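Local coordinates for probable mRNA-capping enzyme (Acanthamoeba polyphaga mimivirus, PDB 3BGY), which removes the terminal phosphate from RNA 5' ends through this N-terminal triphosphatase domain, the first step of mRNA capping, with later capping steps carried out by the full-length viral enzyme, at residues 64-68 with 177-181; 189-195 with 206-210. All blocks are in the same frame, centred on the assembly; numbering follows the deposited sequence. Where two conformers were deposited one is given.

Interaction 1: 64-68 with 177-181; sequences NKIES and RYSFT. With ACT (acetate ion), chain E.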
loop_
_atom_site.group_PDB
_atom_site.type_symbol
_atom_site.label_atom_id
_atom_site.label_comp_id
_atom_site.label_asym_id
_atom_site.label_seq_id
_atom_site.Cartn_x
_atom_site.Cartn_y
_atom_site.Cartn_z
ATOM N N ASN A 64 18.311 -8.589 7.784
ATOM C CA ASN A 64 17.721 -9.468 6.762
ATOM C C ASN A 64 16.198 -9.324 6.679
ATOM O O ASN A 64 15.587 -9.727 5.704
ATOM C CB ASN A 64 18.003 -10.955 7.047
ATOM C CG ASN A 64 19.423 -11.395 6.697
ATOM O OD1 ASN A 64 20.034 -10.914 5.754
ATOM N ND2 ASN A 64 19.915 -12.378 7.435
ATOM N N LYS A 65 15.608 -8.735 7.719
ATOM C CA LYS A 65 14.169 -8.553 7.788
ATOM C C LYS A 65 13.732 -7.113 7.531
ATOM O O LYS A 65 12.555 -6.775 7.748
ATOM C CB LYS A 65 13.677 -9.058 9.153
ATOM C CG LYS A 65 14.025 -10.536 9.415
ATOM C CD LYS A 65 13.256 -11.445 8.491
ATOM C CE LYS A 65 13.522 -12.912 8.781
ATOM N NZ LYS A 65 12.885 -13.783 7.761
ATOM N N ILE A 66 14.679 -6.273 7.086
ATOM C CA ILE A 66 14.386 -4.869 6.743
ATOM C C ILE A 66 14.467 -4.738 5.225
ATOM O O ILE A 66 15.398 -5.244 4.592
ATOM C CB ILE A 66 15.398 -3.849 7.374
ATOM C CG1 ILE A 66 15.422 -3.959 8.905
ATOM C CG2 ILE A 66 15.029 -2.421 6.973
ATOM C CD1 ILE A 66 16.475 -3.099 9.606
ATOM N N GLU A 67 13.502 -4.054 4.632
ATOM C CA GLU A 67 13.536 -3.824 3.191
ATOM C C GLU A 67 13.193 -2.341 3.017
ATOM O O GLU A 67 12.248 -1.839 3.638
ATOM C CB GLU A 67 12.509 -4.697 2.467
ATOM C CG GLU A 67 12.620 -4.683 0.945
ATOM C CD GLU A 67 11.539 -5.519 0.284
ATOM O OE1 GLU A 67 11.582 -6.758 0.430
ATOM O OE2 GLU A 67 10.641 -4.934 -0.363
ATOM N N SER A 68 13.989 -1.622 2.233
ATOM C CA SER A 68 13.684 -0.215 2.014
ATOM C C SER A 68 13.759 0.057 0.533
ATOM O O SER A 68 14.620 -0.488 -0.156
ATOM C CB SER A 68 14.589 0.735 2.804
ATOM O OG SER A 68 15.954 0.467 2.588
ATOM N N ARG A 177 9.727 3.768 1.207
ATOM C CA ARG A 177 9.136 2.835 2.145
ATOM C C ARG A 177 10.188 2.060 2.905
ATOM O O ARG A 177 11.296 1.838 2.417
ATOM C CB ARG A 177 8.228 1.875 1.360
ATOM C CG ARG A 177 7.413 0.846 2.177
ATOM C CD ARG A 177 6.583 -0.047 1.263
ATOM N NE ARG A 177 7.407 -0.809 0.319
ATOM C CZ ARG A 177 6.931 -1.584 -0.659
ATOM N NH1 ARG A 177 5.626 -1.718 -0.851
ATOM N NH2 ARG A 177 7.767 -2.249 -1.443
ATOM N N TYR A 178 9.875 1.802 4.167
ATOM C CA TYR A 178 10.706 0.962 5.014
ATOM C C TYR A 178 9.736 -0.133 5.454
ATOM O O TYR A 178 8.643 0.172 5.947
ATOM C CB TYR A 178 11.232 1.709 6.236
ATOM C CG TYR A 178 12.112 2.877 5.914
ATOM C CD1 TYR A 178 11.545 4.130 5.618
ATOM C CD2 TYR A 178 13.509 2.739 5.861
ATOM C CE1 TYR A 178 12.356 5.244 5.262
ATOM C CE2 TYR A 178 14.339 3.842 5.501
ATOM C CZ TYR A 178 13.752 5.087 5.204
ATOM O OH TYR A 178 14.539 6.157 4.823
ATOM N N SER A 179 10.106 -1.395 5.221
ATOM C CA SER A 179 9.271 -2.542 5.590
ATOM C C SER A 179 10.005 -3.406 6.582
ATOM O O SER A 179 11.164 -3.782 6.374
ATOM C CB SER A 179 8.891 -3.373 4.358
ATOM O OG SER A 179 8.114 -2.604 3.446
ATOM N N PHE A 180 9.343 -3.691 7.699
ATOM C CA PHE A 180 9.969 -4.491 8.737
ATOM C C PHE A 180 9.187 -5.769 8.941
ATOM O O PHE A 180 8.044 -5.734 9.370
ATOM C CB PHE A 180 10.022 -3.681 10.037
ATOM C CG PHE A 180 10.715 -2.364 9.879
ATOM C CD1 PHE A 180 12.109 -2.278 9.978
ATOM C CD2 PHE A 180 9.976 -1.192 9.603
ATOM C CE1 PHE A 180 12.782 -1.058 9.808
ATOM C CE2 PHE A 180 10.641 0.050 9.435
ATOM C CZ PHE A 180 12.059 0.121 9.540
ATOM N N THR A 181 9.793 -6.912 8.618
ATOM C CA THR A 181 9.107 -8.188 8.784
ATOM C C THR A 181 9.306 -8.598 10.243
ATOM O O THR A 181 10.354 -9.093 10.620
ATOM C CB THR A 181 9.643 -9.241 7.760
ATOM O OG1 THR A 181 9.347 -8.787 6.433
ATOM C CG2 THR A 181 8.925 -10.588 7.964
HETATM C C ACT E . 17.753 -0.953 0.114
HETATM O O ACT E . 17.387 -1.613 -0.993
HETATM O OXT ACT E . 17.132 0.003 0.470
HETATM C CH3 ACT E . 18.932 -1.403 0.914
HETATM O O HOH W 1 10.680 -6.683 5.318
HETATM O O HOH W 2 9.870 -1.601 1.233
#

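Interaction 2: 189-195 with 206-210; sequences DITDVKS and PSNYE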
loop_
_atom_site.group_PDB
_atom_site.type_symbol
_atom_site.label_atom_id
_atom_site.label_comp_id
_atom_site.label_asym_id
_atom_site.label_seq_id
_atom_site.Cartn_x
_atom_site.Cartn_y
_atom_site.Cartn_z
ATOM N N ASP A 189 4.886 -1.493 7.612
ATOM C CA ASP A 189 5.311 -0.654 6.476
ATOM C C ASP A 189 5.163 0.793 6.900
ATOM O O ASP A 189 4.107 1.181 7.385
ATOM C CB ASP A 189 4.420 -0.838 5.251
ATOM C CG ASP A 189 4.576 -2.194 4.595
ATOM O OD1 ASP A 189 5.597 -2.881 4.836
ATOM O OD2 ASP A 189 3.669 -2.539 3.810
ATOM N N ILE A 190 6.221 1.577 6.757
ATOM C CA ILE A 190 6.160 3.005 7.095
ATOM C C ILE A 190 6.654 3.705 5.850
ATOM O O ILE A 190 7.772 3.447 5.381
ATOM C CB ILE A 190 6.955 3.362 8.401
ATOM C CG1 ILE A 190 6.859 4.850 8.730
ATOM C CG2 ILE A 190 8.397 3.017 8.294
ATOM C CD1 ILE A 190 5.619 5.305 9.372
ATOM N N THR A 191 5.879 4.682 5.393
ATOM C CA THR A 191 6.186 5.304 4.105
ATOM C C THR A 191 6.100 6.817 4.071
ATOM O O THR A 191 5.203 7.406 4.664
ATOM C CB THR A 191 5.185 4.757 3.043
ATOM O OG1 THR A 191 5.121 3.327 3.097
ATOM C CG2 THR A 191 5.615 5.118 1.628
ATOM N N ASP A 192 7.083 7.428 3.401
ATOM C CA ASP A 192 7.125 8.879 3.169
ATOM C C ASP A 192 6.515 8.935 1.750
ATOM O O ASP A 192 7.096 8.395 0.793
ATOM C CB ASP A 192 8.593 9.335 3.188
ATOM C CG ASP A 192 8.799 10.757 2.656
ATOM O OD1 ASP A 192 8.032 11.229 1.793
ATOM O OD2 ASP A 192 9.783 11.394 3.075
ATOM N N VAL A 193 5.339 9.550 1.609
ATOM C CA VAL A 193 4.652 9.556 0.309
ATOM C C VAL A 193 4.459 10.961 -0.252
ATOM O O VAL A 193 3.958 11.852 0.444
ATOM C CB VAL A 193 3.201 8.929 0.434
ATOM C CG1 VAL A 193 2.481 8.854 -0.929
ATOM C CG2 VAL A 193 3.202 7.586 1.103
ATOM N N LYS A 194 4.805 11.143 -1.533
ATOM C CA LYS A 194 4.585 12.426 -2.231
ATOM C C LYS A 194 3.497 12.115 -3.252
ATOM O O LYS A 194 3.694 11.287 -4.135
ATOM C CB LYS A 194 5.880 12.945 -2.874
ATOM C CG LYS A 194 6.830 13.553 -1.804
ATOM C CD LYS A 194 8.174 13.935 -2.394
ATOM C CE LYS A 194 9.170 14.371 -1.316
ATOM N NZ LYS A 194 8.591 15.396 -0.372
ATOM N N SER A 195 2.347 12.770 -3.119
ATOM C CA SER A 195 1.215 12.533 -4.010
ATOM C C SER A 195 0.869 13.733 -4.880
ATOM O O SER A 195 1.045 14.882 -4.465
ATOM C CB SER A 195 -0.025 12.138 -3.197
ATOM O OG SER A 195 0.236 11.006 -2.385
ATOM N N PRO A 206 5.037 18.526 -0.648
ATOM C CA PRO A 206 5.229 18.104 0.746
ATOM C C PRO A 206 4.799 16.660 0.964
ATOM O O PRO A 206 3.803 16.194 0.408
ATOM C CB PRO A 206 4.320 19.060 1.528
ATOM C CG PRO A 206 4.323 20.300 0.693
ATOM C CD PRO A 206 4.232 19.770 -0.704
ATOM N N SER A 207 5.594 15.955 1.742
ATOM C CA SER A 207 5.318 14.559 2.034
ATOM C C SER A 207 4.230 14.302 3.059
ATOM O O SER A 207 3.985 15.153 3.926
ATOM C CB SER A 207 6.575 13.915 2.638
ATOM O OG SER A 207 7.642 13.778 1.717
ATOM N N ASN A 208 3.477 13.221 2.869
ATOM C CA ASN A 208 2.549 12.789 3.914
ATOM C C ASN A 208 3.235 11.502 4.400
ATOM O O ASN A 208 4.245 11.065 3.819
ATOM C CB ASN A 208 1.089 12.573 3.463
ATOM C CG ASN A 208 0.950 11.622 2.288
ATOM O OD1 ASN A 208 1.398 11.916 1.176
ATOM N ND2 ASN A 208 0.287 10.492 2.520
ATOM N N TYR A 209 2.811 11.001 5.552
ATOM C CA TYR A 209 3.394 9.792 6.148
ATOM C C TYR A 209 2.338 8.763 6.461
ATOM O O TYR A 209 1.279 9.103 6.962
ATOM C CB TYR A 209 4.226 10.193 7.399
ATOM C CG TYR A 209 5.249 11.273 7.103
ATOM C CD1 TYR A 209 6.496 10.948 6.533
ATOM C CD2 TYR A 209 4.930 12.639 7.268
ATOM C CE1 TYR A 209 7.399 11.938 6.141
ATOM C CE2 TYR A 209 5.827 13.654 6.850
ATOM C CZ TYR A 209 7.048 13.291 6.297
ATOM O OH TYR A 209 7.920 14.276 5.902
ATOM N N GLU A 210 2.610 7.511 6.092
ATOM C CA GLU A 210 1.653 6.411 6.243
ATOM C C GLU A 210 2.272 5.251 6.987
ATOM O O GLU A 210 3.405 4.877 6.715
ATOM C CB GLU A 210 1.170 5.975 4.843
ATOM C CG GLU A 210 0.312 7.079 4.190
ATOM C CD GLU A 210 -0.159 6.816 2.778
ATOM O OE1 GLU A 210 0.144 5.748 2.210
ATOM O OE2 GLU A 210 -0.846 7.715 2.235
HETATM O O HOH W 3 3.292 2.560 4.810
HETATM O O HOH W 4 10.077 13.570 4.702
HETATM O O HOH W 5 2.059 14.352 -0.695
HETATM O O HOH W 6 -1.259 9.132 -0.536
HETATM O O HOH W 7 -0.238 13.304 -0.121
#

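Interaction 1: 64-68 with 177-181
E67 and S179 form the hydrogen-bonded pair at the middle of an antiparallel ladder in which strands 66-68 and 177-181 run at 164° to one another, with I66-F180 and S68-Y178 as the flanking non-hydrogen-bonded pairs. The amide of S179 reaches E67 O at 2.7 Å, and E67 N returns a bond to S179 O. A third bond, T181 N to K65 O at 2.9 Å, is almost straight and carries the pairing into the 3-10 turn before the strand. Water 1 also donates to K65 O and bonds T181 OG1.

On one face, I66 and F180 lie side by side, and the methyl I66 CG2 approaches F180 CE1 at 3.9 Å. The branched aliphatic chain and the flat ring suit this apolar layer, to which Y57 and I58 of helix 47-60 add, both in contact with F180. On the same face, S68 CB lies 3.8 Å from CD2 of the Y178 ring, approaching it obliquely, while S68 OG makes a very short, and so doubtful, bond to an acetate.

The other face is polar. The E67 chain stretches out with CG trans to its own N (chi1 -171°), bringing OE2 within 4.1 Å of R177 NH2, yet the oxygen stands well out of the guanidinium plane, so charge alone relates them. Water 2 donates to S179 OG and accepts from R177 NE in the conformer described; the small S179 hydroxyl also bonds D189 on the next strand. An apolar face under a helix backed by a charged one is consistent with the wall of a tunnel triphosphatase's closed antiparallel barrel.

Interaction 2: 189-195 with 206-210
T191 and E210 exchange two backbone hydrogen bonds, as do V193 and N208, so that strands 189-195 and 208-210 pair antiparallel with D192-Y209 as the non-hydrogen-bonded pair between. Their directions are 150° apart, about 30° from exactly antiparallel, the ordinary twist of a sheet.

The closest side-chain packing lies on the face of D192, K194, S207 and Y209. S207 OG is the hub: it donates to D192 OD1 at 2.6 Å, meeting the syn side of the carboxylate somewhat out of its plane, and accepts from K194 NZ at 2.8 Å. The lysine gets there because its otherwise extended chain bends at the last torsion (chi4 -50°); NZ also bonds V205 O just before the segment. A small hydroxyl suits this spot, since it can donate to an acid and accept from an amine at once, and the nearby ammonium would probably favour the charged form of D192. D192 and Y209 run side by side, OD2 being 3.9 Å from CE1, and water 4, in the ring plane at its edge, links the phenol OH to OD2. On the same side, I190 CD1 lies 3.5 Å from the E210 carbonyl oxygen.

On the other face V193 itself is buried, its CG2 3.7 Å from E210 OE1, an apolar contact with a polar group. Towards S195, N208 and the E210 carboxylate the contact turns loose and water-mediated: water 6 donates to E210 OE2, and water 5 accepts from S195 N and lies 2.8 Å from P206 O.

The two strands form a beta hairpin in the wall of the closed barrel. Strand 169-183 flanks strand 186-196 on its other edge, while F50 of helix 47-60 packs on I190 and D192 and meets the Y209 ring.

Strands 169-183 and 186-196 are adjacent in the sheet, so interactions 1 and 2 are successive ladders of one barrel wall, their centres 16 Å apart. They meet through the backbone pair Y178 O and I190 N and through S179 OG, 2.9 Å from OD1 of D189, whose other oxygen is in a salt bridge with R187. Both are partly buried, with buried residues on both faces: F180 and S179 in interaction 1, I190 and V193 in interaction 2. Chemistry separates them. Interaction 1 joins strands distant in sequence, with an aliphatic-aromatic layer on one face and loosely related charges on the other; interaction 2 closes a hairpin with a side-chain polar network in place of an apolar layer.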